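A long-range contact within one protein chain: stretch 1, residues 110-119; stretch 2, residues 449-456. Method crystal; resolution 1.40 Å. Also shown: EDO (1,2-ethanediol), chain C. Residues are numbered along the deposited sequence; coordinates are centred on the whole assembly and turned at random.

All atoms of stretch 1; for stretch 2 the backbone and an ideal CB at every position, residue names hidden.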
# COMPACT_ATOMS: atom_id res chain seq x y z
N GLU A 110 -8.39 -3.36 -23.84
CA GLU A 110 -8.15 -3.81 -25.20
C GLU A 110 -6.67 -3.79 -25.56
O GLU A 110 -5.99 -2.78 -25.41
CB GLU A 110 -8.95 -2.96 -26.20
CG GLU A 110 -9.01 -3.53 -27.61
CD GLU A 110 -9.78 -4.84 -27.70
OE1 GLU A 110 -9.54 -5.61 -28.65
OE2 GLU A 110 -10.62 -5.11 -26.81
N THR A 111 -6.17 -4.95 -25.99
CA THR A 111 -4.81 -5.08 -26.50
C THR A 111 -4.89 -6.02 -27.69
O THR A 111 -5.98 -6.34 -28.17
CB THR A 111 -3.84 -5.69 -25.46
OG1 THR A 111 -4.21 -7.04 -25.17
CG2 THR A 111 -3.82 -4.87 -24.16
N GLN A 112 -3.74 -6.50 -28.17
CA GLN A 112 -3.76 -7.48 -29.25
C GLN A 112 -4.06 -8.90 -28.76
O GLN A 112 -4.26 -9.81 -29.56
CB GLN A 112 -2.49 -7.43 -30.09
CG GLN A 112 -2.62 -6.50 -31.29
CD GLN A 112 -1.49 -6.66 -32.29
OE1 GLN A 112 -0.32 -6.51 -31.95
NE2 GLN A 112 -1.85 -6.99 -33.53
N ALA A 113 -4.13 -9.08 -27.44
CA ALA A 113 -4.61 -10.33 -26.88
C ALA A 113 -6.04 -10.59 -27.31
O ALA A 113 -6.82 -9.65 -27.53
CB ALA A 113 -4.53 -10.29 -25.36
N THR A 114 -6.40 -11.87 -27.43
CA THR A 114 -7.81 -12.24 -27.55
C THR A 114 -8.56 -11.77 -26.31
O THR A 114 -9.67 -11.23 -26.41
CB THR A 114 -7.97 -13.76 -27.74
OG1 THR A 114 -7.44 -14.11 -29.02
CG2 THR A 114 -9.44 -14.16 -27.67
N GLU A 115 -7.96 -11.97 -25.14
CA GLU A 115 -8.51 -11.45 -23.90
C GLU A 115 -7.40 -10.90 -23.05
O GLU A 115 -6.39 -11.57 -22.85
CB GLU A 115 -9.27 -12.53 -23.12
CG GLU A 115 -10.66 -12.83 -23.65
CD GLU A 115 -11.49 -13.67 -22.70
OE1 GLU A 115 -11.14 -13.74 -21.51
OE2 GLU A 115 -12.49 -14.27 -23.15
N SER A 116 -7.57 -9.68 -22.56
CA SER A 116 -6.65 -9.14 -21.57
C SER A 116 -7.44 -8.36 -20.54
O SER A 116 -8.29 -7.54 -20.88
CB SER A 116 -5.55 -8.28 -22.22
OG SER A 116 -6.09 -7.38 -23.16
N TYR A 117 -7.18 -8.65 -19.28
CA TYR A 117 -7.96 -8.06 -18.20
C TYR A 117 -7.24 -8.15 -16.89
O TYR A 117 -6.20 -8.81 -16.77
CB TYR A 117 -9.33 -8.75 -18.08
CG TYR A 117 -9.32 -10.26 -17.91
CD1 TYR A 117 -9.25 -11.10 -19.01
CD2 TYR A 117 -9.42 -10.85 -16.65
CE1 TYR A 117 -9.26 -12.50 -18.86
CE2 TYR A 117 -9.44 -12.24 -16.49
CZ TYR A 117 -9.36 -13.06 -17.60
OH TYR A 117 -9.37 -14.43 -17.46
N VAL A 118 -7.79 -7.47 -15.90
CA VAL A 118 -7.37 -7.65 -14.52
C VAL A 118 -8.51 -8.35 -13.79
O VAL A 118 -9.68 -7.96 -13.92
CB VAL A 118 -7.06 -6.30 -13.84
CG1 VAL A 118 -6.68 -6.50 -12.38
CG2 VAL A 118 -5.94 -5.57 -14.59
N CYS A 119 -8.17 -9.40 -13.04
CA CYS A 119 -9.14 -10.03 -12.14
C CYS A 119 -8.64 -9.85 -10.72
O CYS A 119 -7.50 -9.44 -10.51
CB CYS A 119 -9.37 -11.50 -12.49
SG CYS A 119 -7.96 -12.58 -12.31
N UNK A 449 -5.06 -9.70 -4.73
CA UNK A 449 -4.17 -9.81 -5.86
C UNK A 449 -4.90 -9.30 -7.09
O UNK A 449 -5.84 -9.95 -7.57
CB UNK A 449 -3.69 -11.25 -6.05
N UNK A 450 -4.50 -8.13 -7.59
CA UNK A 450 -4.96 -7.67 -8.90
C UNK A 450 -4.09 -8.40 -9.91
O UNK A 450 -2.93 -8.04 -10.14
CB UNK A 450 -4.87 -6.15 -9.05
N UNK A 451 -4.65 -9.47 -10.48
CA UNK A 451 -3.94 -10.37 -11.37
C UNK A 451 -4.19 -9.96 -12.81
O UNK A 451 -5.32 -9.98 -13.28
CB UNK A 451 -4.37 -11.82 -11.14
N UNK A 452 -3.13 -9.57 -13.52
CA UNK A 452 -3.25 -9.29 -14.95
C UNK A 452 -3.25 -10.59 -15.74
O UNK A 452 -2.42 -11.47 -15.52
CB UNK A 452 -2.11 -8.38 -15.42
N UNK A 453 -4.22 -10.71 -16.64
CA UNK A 453 -4.35 -11.91 -17.47
C UNK A 453 -4.25 -11.52 -18.93
O UNK A 453 -4.86 -10.54 -19.37
CB UNK A 453 -5.67 -12.63 -17.20
N UNK A 454 -3.46 -12.28 -19.68
CA UNK A 454 -3.29 -12.05 -21.11
C UNK A 454 -3.43 -13.40 -21.80
O UNK A 454 -2.69 -14.33 -21.51
CB UNK A 454 -1.94 -11.40 -21.42
N UNK A 455 -4.40 -13.50 -22.70
CA UNK A 455 -4.67 -14.75 -23.40
C UNK A 455 -4.53 -14.51 -24.90
O UNK A 455 -5.24 -13.67 -25.46
CB UNK A 455 -6.06 -15.29 -23.06
N UNK A 456 -3.62 -15.24 -25.54
CA UNK A 456 -3.36 -15.05 -26.96
C UNK A 456 -4.63 -15.21 -27.79
O UNK A 456 -4.92 -14.35 -28.62
OXT UNK A 456 -5.37 -16.18 -27.62
CB UNK A 456 -2.29 -16.04 -27.44
C1 EDO C . -1.34 -6.97 -12.41
O1 EDO C . -2.25 -6.24 -11.59
C2 EDO C . -0.05 -7.46 -11.77
O2 EDO C . 0.91 -7.88 -12.73

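The two stretches run antiparallel, and stretch 2 is extended throughout its strand, so its side chains alternate between two faces of the sheet. Pairs of hydrogen bonds at 451, 453 and 455 fix the register.

Position 449 has nothing of stretch 1 near its ideal CB, so the visible atoms scarcely restrict it. It is N449, whose amide is hydrogen-bonded elsewhere in the structure.

At 450 the ideal CB lies 3.8 Å from V118 CG1, an apolar neighbour that would suit a small aliphatic side chain, though others are conceivable. A450 meets it with its methyl alone, while its carbonyl accepts a very short hydrogen bond from the ethanediol.

Position 451 exchanges backbone hydrogen bonds with C119. Its ideal CB is 3.9 Å from C119 SG, which favours an aliphatic beginning but leaves the far end of the side chain undetermined. The residue is K451: its CB packs on the sulfur, and the chain then leads away from stretch 1.

Position 452 shares a face with V118, and its ideal CB is 4.8 Å from V118 CG2. Valine, threonine or isoleucine, all favourable in strands, would fit. T452 places OG1 3.9 Å from V118 CG2, and that hydroxyl is hydrogen-bonded elsewhere.

At 453 the ideal CB sits 3.7 Å from Y117 CZ, above the ring, with C119 SG farther along. A compact branched aliphatic would suit both neighbours. V453 sets CB over the ring face, 3.8 Å from the centroid of Y117, and its CG2 reaches C119 SG at 4.1 Å.

Position 454 points to the face of S116, with the CB atoms of S116 and A113 each 4.8 Å from its ideal CB. That leaves room for a large side chain to lie against the A113 methyl; an aromatic or a long aliphatic could do so. W454, with chi1 t, lays its indole there: A113 CB stands 3.5 Å from the centroid of the W454 five-membered ring, over its face, in a CH-pi contact.

At 455 the ideal CB shares a face with E115 and lies 3.7 Å from E115 O. Several aliphatics could cover the glutamate's CB; L455 does so through CD2, 4.0 Å from E115 CB.

Position 456 ends the chain and points away, so a long polar residue is one of many possibilities. The terminal O of K456 accepts from T114 OG1 at 2.6 Å and T114 N at 3.1 Å.

Stretch 2, residues 449-456: NAKTVWLK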
# COMPACT_ATOMS: atom_id res chain seq x y z
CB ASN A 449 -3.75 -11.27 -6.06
CG ASN A 449 -2.93 -11.50 -7.32
OD1 ASN A 449 -2.46 -10.56 -7.95
ND2 ASN A 449 -2.74 -12.76 -7.68
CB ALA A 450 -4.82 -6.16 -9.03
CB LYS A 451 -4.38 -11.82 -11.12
CG LYS A 451 -3.79 -12.83 -12.11
CD LYS A 451 -4.33 -14.26 -11.93
CE LYS A 451 -3.63 -15.00 -10.80
NZ LYS A 451 -4.27 -16.32 -10.51
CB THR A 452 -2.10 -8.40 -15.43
OG1 THR A 452 -2.34 -7.08 -14.95
CG2 THR A 452 -2.04 -8.35 -16.95
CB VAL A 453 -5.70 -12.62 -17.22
CG1 VAL A 453 -5.82 -13.85 -18.11
CG2 VAL A 453 -5.84 -13.00 -15.75
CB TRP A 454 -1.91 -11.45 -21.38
CG TRP A 454 -1.63 -11.06 -22.81
CD1 TRP A 454 -1.67 -9.80 -23.34
CD2 TRP A 454 -1.21 -11.92 -23.88
NE1 TRP A 454 -1.33 -9.82 -24.67
CE2 TRP A 454 -1.04 -11.11 -25.03
CE3 TRP A 454 -0.97 -13.30 -23.98
CZ2 TRP A 454 -0.64 -11.64 -26.26
CZ3 TRP A 454 -0.57 -13.82 -25.21
CH2 TRP A 454 -0.41 -12.98 -26.33
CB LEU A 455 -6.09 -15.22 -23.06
CG LEU A 455 -6.79 -16.31 -23.87
CD1 LEU A 455 -6.15 -17.64 -23.63
CD2 LEU A 455 -8.28 -16.36 -23.52
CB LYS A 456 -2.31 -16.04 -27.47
CG LYS A 456 -1.93 -15.78 -28.93
CD LYS A 456 -1.04 -16.87 -29.50
CE LYS A 456 -0.54 -16.50 -30.89
NZ LYS A 456 0.37 -17.52 -31.50
O HOH W 1 -3.18 -12.33 -29.43
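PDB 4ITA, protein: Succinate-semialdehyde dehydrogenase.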